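Local coordinates for protein DNA-entry nuclease inhibitor (Bacillus subtilis subsp. subtilis, PDB 4MQD) that inhibits the DNA-degrading activity of the DNA-entry nuclease and takes part in the competence of cells to be transformed, at residues I90-I95 with L100-P105; H18-F23 with D126-D131; P30-T35 with A44-A49. All blocks are in the same frame, centred on the assembly; numbering follows the deposited sequence. Where two conformers were deposited one is given.

Interaction 1: I90-I95 with L100-P105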
# COMPACT_ATOMS: atom_id res chain seq x y z
N ILE A 90 -12.78 21.95 3.26
CA ILE A 90 -13.75 20.87 3.48
C ILE A 90 -13.77 20.46 4.95
O ILE A 90 -12.88 20.84 5.72
CB ILE A 90 -13.42 19.63 2.63
CG1 ILE A 90 -12.02 19.10 2.95
CG2 ILE A 90 -13.55 19.95 1.15
CD1 ILE A 90 -11.77 17.69 2.46
N HIS A 91 -14.77 19.67 5.32
CA HIS A 91 -14.84 19.07 6.65
C HIS A 91 -14.96 17.56 6.54
O HIS A 91 -15.43 17.03 5.54
CB HIS A 91 -16.05 19.59 7.43
CG HIS A 91 -16.00 21.05 7.73
ND1 HIS A 91 -14.98 21.64 8.45
CD2 HIS A 91 -16.85 22.05 7.41
CE1 HIS A 91 -15.21 22.94 8.56
NE2 HIS A 91 -16.34 23.21 7.94
N ILE A 92 -14.51 16.87 7.59
CA ILE A 92 -14.76 15.44 7.75
C ILE A 92 -15.32 15.23 9.15
O ILE A 92 -14.81 15.80 10.12
CB ILE A 92 -13.49 14.60 7.55
CG1 ILE A 92 -12.92 14.84 6.14
CG2 ILE A 92 -13.80 13.12 7.76
CD1 ILE A 92 -11.69 14.03 5.80
N GLU A 93 -16.37 14.42 9.25
CA GLU A 93 -17.08 14.26 10.51
C GLU A 93 -17.95 13.00 10.51
O GLU A 93 -18.50 12.62 9.47
CB GLU A 93 -17.95 15.49 10.78
CG GLU A 93 -18.48 15.59 12.21
CD GLU A 93 -19.31 16.83 12.46
OE1 GLU A 93 -19.21 17.80 11.68
OE2 GLU A 93 -20.06 16.84 13.46
N SER A 94 -18.06 12.36 11.67
CA SER A 94 -19.02 11.29 11.88
C SER A 94 -20.13 11.85 12.77
O SER A 94 -20.09 13.01 13.16
CB SER A 94 -18.35 10.08 12.54
OG SER A 94 -19.23 8.97 12.56
N ILE A 95 -21.11 11.02 13.10
CA ILE A 95 -22.27 11.49 13.86
C ILE A 95 -21.88 11.78 15.32
O ILE A 95 -21.47 10.88 16.05
CB ILE A 95 -23.44 10.49 13.75
CG1 ILE A 95 -23.93 10.45 12.30
CG2 ILE A 95 -24.58 10.89 14.68
CD1 ILE A 95 -24.59 9.16 11.89
N LEU A 100 -13.57 17.73 11.81
CA LEU A 100 -12.25 17.92 11.24
C LEU A 100 -12.35 18.92 10.09
O LEU A 100 -13.39 19.04 9.45
CB LEU A 100 -11.68 16.60 10.73
CG LEU A 100 -11.68 15.43 11.72
CD1 LEU A 100 -11.06 14.20 11.08
CD2 LEU A 100 -10.94 15.80 13.00
N SER A 101 -11.26 19.65 9.85
CA SER A 101 -11.19 20.62 8.76
C SER A 101 -9.89 20.46 7.99
O SER A 101 -8.84 20.22 8.57
CB SER A 101 -11.31 22.04 9.31
OG SER A 101 -12.55 22.22 9.96
N PHE A 102 -9.98 20.60 6.67
CA PHE A 102 -8.82 20.47 5.79
C PHE A 102 -8.87 21.55 4.72
O PHE A 102 -9.87 21.69 4.01
CB PHE A 102 -8.81 19.08 5.14
CG PHE A 102 -8.81 17.96 6.14
CD1 PHE A 102 -10.00 17.42 6.60
CD2 PHE A 102 -7.61 17.44 6.62
CE1 PHE A 102 -10.00 16.38 7.52
CE2 PHE A 102 -7.61 16.41 7.54
CZ PHE A 102 -8.80 15.88 7.99
N ASP A 103 -7.78 22.32 4.62
CA ASP A 103 -7.68 23.41 3.65
C ASP A 103 -7.43 22.86 2.24
O ASP A 103 -6.29 22.78 1.78
CB ASP A 103 -6.56 24.38 4.07
CG ASP A 103 -6.51 25.62 3.20
OD1 ASP A 103 -7.58 26.14 2.82
OD2 ASP A 103 -5.39 26.10 2.91
N LEU A 104 -8.51 22.47 1.58
CA LEU A 104 -8.46 21.95 0.21
C LEU A 104 -8.97 23.03 -0.75
O LEU A 104 -10.07 23.56 -0.54
CB LEU A 104 -9.31 20.69 0.11
CG LEU A 104 -9.13 19.82 -1.14
CD1 LEU A 104 -7.73 19.25 -1.23
CD2 LEU A 104 -10.16 18.70 -1.14
N PRO A 105 -8.20 23.36 -1.80
CA PRO A 105 -8.64 24.39 -2.74
C PRO A 105 -9.90 24.02 -3.53
O PRO A 105 -10.30 22.85 -3.57
CB PRO A 105 -7.46 24.53 -3.71
CG PRO A 105 -6.29 23.93 -3.01
CD PRO A 105 -6.84 22.87 -2.11

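Interaction 2: H18-F23 with D126-D131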
# COMPACT_ATOMS: atom_id res chain seq x y z
N HIS A 18 -21.23 3.39 11.69
CA HIS A 18 -20.42 2.83 10.60
C HIS A 18 -20.23 3.78 9.42
O HIS A 18 -20.29 3.35 8.26
CB HIS A 18 -21.04 1.52 10.12
CG HIS A 18 -21.21 0.50 11.21
ND1 HIS A 18 -22.34 0.44 12.00
CD2 HIS A 18 -20.38 -0.47 11.65
CE1 HIS A 18 -22.20 -0.55 12.87
NE2 HIS A 18 -21.02 -1.11 12.68
N GLN A 19 -19.98 5.05 9.70
CA GLN A 19 -19.79 6.03 8.63
C GLN A 19 -19.05 7.29 9.09
O GLN A 19 -19.03 7.63 10.28
CB GLN A 19 -21.13 6.43 8.01
CG GLN A 19 -21.95 7.42 8.83
CD GLN A 19 -23.38 7.53 8.35
OE1 GLN A 19 -23.73 8.42 7.56
NE2 GLN A 19 -24.23 6.62 8.82
N PHE A 20 -18.44 7.97 8.12
CA PHE A 20 -17.98 9.34 8.28
C PHE A 20 -18.18 10.04 6.94
O PHE A 20 -18.25 9.39 5.90
CB PHE A 20 -16.52 9.40 8.73
CG PHE A 20 -15.56 8.75 7.78
CD1 PHE A 20 -14.98 9.48 6.74
CD2 PHE A 20 -15.21 7.41 7.92
CE1 PHE A 20 -14.10 8.88 5.86
CE2 PHE A 20 -14.32 6.81 7.05
CZ PHE A 20 -13.77 7.54 6.02
N THR A 21 -18.28 11.37 6.98
CA THR A 21 -18.71 12.12 5.81
C THR A 21 -17.77 13.27 5.48
O THR A 21 -17.40 14.05 6.36
CB THR A 21 -20.14 12.66 6.02
OG1 THR A 21 -21.02 11.57 6.28
CG2 THR A 21 -20.63 13.43 4.79
N VAL A 22 -17.40 13.36 4.20
CA VAL A 22 -16.61 14.47 3.68
C VAL A 22 -17.57 15.45 3.02
O VAL A 22 -18.35 15.06 2.14
CB VAL A 22 -15.59 13.98 2.63
CG1 VAL A 22 -14.73 15.13 2.13
CG2 VAL A 22 -14.73 12.86 3.21
N PHE A 23 -17.53 16.71 3.44
CA PHE A 23 -18.48 17.71 2.93
C PHE A 23 -17.91 19.12 2.84
O PHE A 23 -16.81 19.40 3.33
CB PHE A 23 -19.77 17.70 3.78
CG PHE A 23 -19.54 17.94 5.25
CD1 PHE A 23 -19.08 16.92 6.07
CD2 PHE A 23 -19.81 19.18 5.82
CE1 PHE A 23 -18.89 17.13 7.43
CE2 PHE A 23 -19.62 19.40 7.17
CZ PHE A 23 -19.16 18.37 7.98
N ASP A 126 -8.21 1.41 13.59
CA ASP A 126 -8.80 1.50 12.26
C ASP A 126 -8.41 2.83 11.63
O ASP A 126 -8.62 3.89 12.22
CB ASP A 126 -10.32 1.35 12.32
CG ASP A 126 -10.76 -0.07 12.63
OD1 ASP A 126 -9.89 -0.97 12.70
OD2 ASP A 126 -11.97 -0.29 12.79
N THR A 127 -7.82 2.76 10.44
CA THR A 127 -7.26 3.93 9.79
C THR A 127 -7.88 4.10 8.41
O THR A 127 -8.00 3.13 7.65
CB THR A 127 -5.73 3.81 9.66
OG1 THR A 127 -5.16 3.60 10.96
CG2 THR A 127 -5.12 5.06 9.03
N TYR A 128 -8.30 5.32 8.11
CA TYR A 128 -8.91 5.64 6.82
C TYR A 128 -8.07 6.68 6.10
O TYR A 128 -7.98 7.83 6.54
CB TYR A 128 -10.35 6.09 7.02
CG TYR A 128 -11.21 4.99 7.57
CD1 TYR A 128 -11.84 4.08 6.73
CD2 TYR A 128 -11.36 4.81 8.95
CE1 TYR A 128 -12.62 3.05 7.23
CE2 TYR A 128 -12.13 3.78 9.46
CZ TYR A 128 -12.76 2.91 8.60
OH TYR A 128 -13.53 1.88 9.10
N ILE A 129 -7.43 6.26 5.01
CA ILE A 129 -6.56 7.13 4.23
C ILE A 129 -7.38 7.74 3.11
O ILE A 129 -8.01 7.02 2.33
CB ILE A 129 -5.35 6.37 3.64
CG1 ILE A 129 -4.54 5.71 4.76
CG2 ILE A 129 -4.47 7.31 2.82
CD1 ILE A 129 -3.42 4.81 4.27
N ILE A 130 -7.37 9.07 3.03
CA ILE A 130 -8.17 9.80 2.06
C ILE A 130 -7.27 10.67 1.19
O ILE A 130 -6.70 11.66 1.67
CB ILE A 130 -9.24 10.67 2.76
CG1 ILE A 130 -10.12 9.80 3.67
CG2 ILE A 130 -10.10 11.40 1.73
CD1 ILE A 130 -11.01 10.59 4.61
N ASP A 131 -7.13 10.30 -0.09
CA ASP A 131 -6.28 11.03 -1.03
C ASP A 131 -7.13 11.78 -2.05
O ASP A 131 -7.86 11.16 -2.84
CB ASP A 131 -5.32 10.06 -1.73
CG ASP A 131 -4.31 10.77 -2.64
OD1 ASP A 131 -3.98 11.96 -2.40
OD2 ASP A 131 -3.82 10.13 -3.59

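Interaction 3: P30-T35 with A44-A49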
# COMPACT_ATOMS: atom_id res chain seq x y z
N PRO A 30 -26.74 15.39 5.23
CA PRO A 30 -27.63 14.42 5.87
C PRO A 30 -26.94 13.07 6.08
O PRO A 30 -25.81 12.87 5.62
CB PRO A 30 -28.76 14.28 4.86
CG PRO A 30 -28.09 14.48 3.54
CD PRO A 30 -27.00 15.49 3.79
N VAL A 31 -27.63 12.16 6.76
CA VAL A 31 -27.16 10.79 6.92
C VAL A 31 -27.66 9.99 5.72
O VAL A 31 -28.82 10.10 5.33
CB VAL A 31 -27.66 10.16 8.25
CG1 VAL A 31 -27.10 8.76 8.43
CG2 VAL A 31 -27.27 11.05 9.42
N MSE A 32 -26.78 9.17 5.15
CA MSE A 32 -27.06 8.51 3.87
C MSE A 32 -27.78 7.21 4.06
O MSE A 32 -27.67 6.59 5.12
CB MSE A 32 -25.75 8.23 3.13
CG MSE A 32 -24.91 9.48 2.91
SE MSE A 32 -25.76 10.72 1.63
CE MSE A 32 -24.37 12.11 1.67
N ASP A 33 -28.50 6.78 3.03
CA ASP A 33 -29.22 5.50 3.06
C ASP A 33 -28.27 4.35 2.75
O ASP A 33 -28.00 4.06 1.58
CB ASP A 33 -30.39 5.51 2.06
CG ASP A 33 -31.24 4.24 2.14
OD1 ASP A 33 -31.13 3.48 3.12
OD2 ASP A 33 -32.04 4.01 1.21
N TRP A 34 -27.79 3.70 3.80
CA TRP A 34 -26.82 2.62 3.67
C TRP A 34 -27.48 1.27 3.41
O TRP A 34 -27.53 0.40 4.28
CB TRP A 34 -25.91 2.56 4.90
CG TRP A 34 -24.99 3.73 4.96
CD1 TRP A 34 -25.10 4.83 5.75
CD2 TRP A 34 -23.81 3.92 4.17
NE1 TRP A 34 -24.06 5.70 5.51
CE2 TRP A 34 -23.25 5.16 4.55
CE3 TRP A 34 -23.16 3.16 3.19
CZ2 TRP A 34 -22.08 5.66 3.97
CZ3 TRP A 34 -22.00 3.65 2.62
CH2 TRP A 34 -21.47 4.89 3.02
N THR A 35 -27.99 1.11 2.19
CA THR A 35 -28.56 -0.15 1.73
C THR A 35 -27.43 -1.14 1.46
O THR A 35 -26.26 -0.77 1.50
CB THR A 35 -29.35 0.04 0.42
OG1 THR A 35 -28.51 0.67 -0.56
CG2 THR A 35 -30.60 0.90 0.65
N ALA A 44 -21.71 6.62 -0.20
CA ALA A 44 -23.00 7.18 -0.61
C ALA A 44 -22.85 8.69 -0.74
O ALA A 44 -22.43 9.35 0.21
CB ALA A 44 -24.07 6.83 0.41
N ALA A 45 -23.18 9.22 -1.91
CA ALA A 45 -22.97 10.63 -2.21
C ALA A 45 -24.29 11.39 -2.32
O ALA A 45 -25.33 10.80 -2.64
CB ALA A 45 -22.17 10.78 -3.50
N ALA A 46 -24.24 12.69 -2.06
CA ALA A 46 -25.39 13.58 -2.21
C ALA A 46 -24.94 15.04 -2.19
O ALA A 46 -24.15 15.43 -1.32
CB ALA A 46 -26.41 13.32 -1.11
N ASP A 47 -25.46 15.83 -3.12
CA ASP A 47 -25.11 17.25 -3.26
C ASP A 47 -23.61 17.42 -3.44
O ASP A 47 -23.04 17.02 -4.45
CB ASP A 47 -25.59 18.05 -2.04
CG ASP A 47 -25.35 19.55 -2.19
OD1 ASP A 47 -24.84 19.97 -3.25
OD2 ASP A 47 -25.67 20.30 -1.25
N GLY A 48 -22.97 18.03 -2.44
CA GLY A 48 -21.52 18.17 -2.44
C GLY A 48 -20.90 17.44 -1.27
O GLY A 48 -19.96 17.95 -0.65
N ALA A 49 -21.42 16.25 -0.96
CA ALA A 49 -20.94 15.47 0.18
C ALA A 49 -20.84 13.99 -0.16
O ALA A 49 -21.66 13.46 -0.91
CB ALA A 49 -21.86 15.68 1.37

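Interaction 1: I90-I95 with L100-P105
Ile90 and Phe102 exchange both of their backbone hydrogen bonds, Ile90 N giving to Phe102 O at 3.0 Å and Phe102 N returning one to Ile90 O. Two residues along, Ile92 and Leu100 form the second hydrogen-bonded pair of this antiparallel arrangement, with Leu100 N 2.8 Å from Ile92 O. The non-hydrogen-bonded pair His91–Ser101 lies between them, and the strand axes, 151° apart, come within 4.6 Å.

The polar side chains add to this framework on the face that carries His91 and Ser101. His91 ND1 donates to Leu100 O at 3.2 Å, with the oxygen close to the plane of the imidazole. Because Ile92 N gives to the same oxygen from the opposite face of its carbonyl plane, Leu100 O is gripped by two donors. Ser101 OG also sits at the ring edge, 2.9 Å from His91 ND1, but this bond is bent and weak. The imidazole is brought over the neighbouring strand by a first torsion of -64°, which sets CG beside the backbone N, and its far nitrogen, NE2, makes a weak bond to Lys25 O.

Apolar contacts occupy the other face. The end of Ile92 meets the Phe102 ring obliquely, Ile92 CD1 lying 3.4 Å from Phe102 CE1, while Ile90 CG1 packs 3.9 Å from Phe102 CB. Ile90 CD1 also meets CD2 of Leu104, a residue just beyond the paired strand, at 4.1 Å. Phe64 and Trp8 add their rings around Phe102, drawing this face into the core.

The register is that of an antiparallel beta hairpin at the margin of its sheet, and the apolar face, with Ile90, Ile92 and Phe102, is the one turned to the second sheet of the sandwich.

Interaction 2: H18-F23 with D126-D131
Phe20 and Tyr128 meet as a T-shaped (edge-to-face) aromatic pair between two facing beta sheets, the layered arrangement of a beta sandwich. Their ring centroids are 5.1 Å apart and the planes are inclined at 62°, so the pair is tilted from the perpendicular. Phe20 CE2 does the touching, lying over one face of the tyrosine ring, displaced toward its rim, and 3.6 Å from Tyr128 CG. At the neighbouring ring corner, Phe20 CZ comes 3.8 Å from Tyr128 CB.

Two residues after Tyr128 on strand 127-134, Ile130 approaches from the direction opposite to Phe20. The phenylalanine ring therefore spans two residues that project from one face of that strand, with the intervening Ile129 directed away. Since the nearest CA atoms, those of Phe20 and Tyr128, are 9.9 Å apart, the contact belongs to side chains alone and marks the depth of the core rather than strand pairing.

The next shell fixes the positions of these groups. Phe20 is held in its strand by backbone bonding with Phe52, and its side chain also packs on Ile92 of strand 90-93. Tyr128 OH is hydrogen-bonded to Gln55 N, giving the polar end of the buried tyrosine a backbone partner in the loop between strands 49-53 and 59-66. Ile130 lies against Ile62, Phe64 and Leu111 of its own sheet.

Phe20 CG stands between the backbone N and the carbonyl carbon (chi1 60°), a first torsion that places the ring where Phe20 CE1 comes 3.7 Å from Ile130 CD1.

Interaction 3: P30-T35 with A44-A49
Met32, a selenomethionine here, sets CG beside its backbone N (chi1 -56°) and then bends at the second torsion, -68°, before running extended to its methyl end. That shape lays it along the strand residues Ala44 and Ala46 instead of across them. At its base, Met32 CB presses on Ala44 CB at 3.5 Å, tighter than an ordinary carbon–carbon contact. At its far end, Met32 CE touches Ala46 CB at 3.7 Å, and the selenium atom lies beside the same methyl group.

Trp34 supplies the second surface. Ala44 CB sits over one face of its indole in a CH-pi contact, 4.2 Å from the centroid of the six-membered ring and 13° off the ring normal. Met32 CB lies over this face too, offset toward the rim, so the two aliphatic groups meet against the same aromatic plane. Trp34 CH2 reaches back to the strand and comes 3.7 Å from Ala44 N. The indole nitrogen, NE1, has a weak hydrogen bond to Gln19 OE1.

In the hairpin of strands 43-46 and 49-53, Ala46 and Ala49 flank the turn, their backbones joined by reciprocal hydrogen bonds. Met32 CE comes 4.4 Å from Ala49 CB, placing the methyl group near both arms.

With small methyl groups meeting the selenoether chain of selenomethionine and an indole face, the loop is held to the edge strand by apolar contact and CH-pi attraction, without hydrogen bonds between the two segments.

Overall arrangement
From the N terminus, strand 19-24 supplies the first half of interaction 2, whose partner, 126-131, comes more than a hundred residues later. Interactions 3 and 1 both nest within that long loop. Interaction 3 closes first, around helix 36-41, and ties the loop before it to edge strand 43-46. Interaction 1 follows in series and closes a short hairpin at the other margin of the same antiparallel sheet. Strand 19-24 lies between these regions: Thr21 pairs with Glu93 beside interaction 1, and Phe23 packs on Ala49 beside interaction 3. Interaction 2 then joins this sheet to the mixed one, and Ile130 of the mixed sheet also packs across on Ile92 of interaction 1.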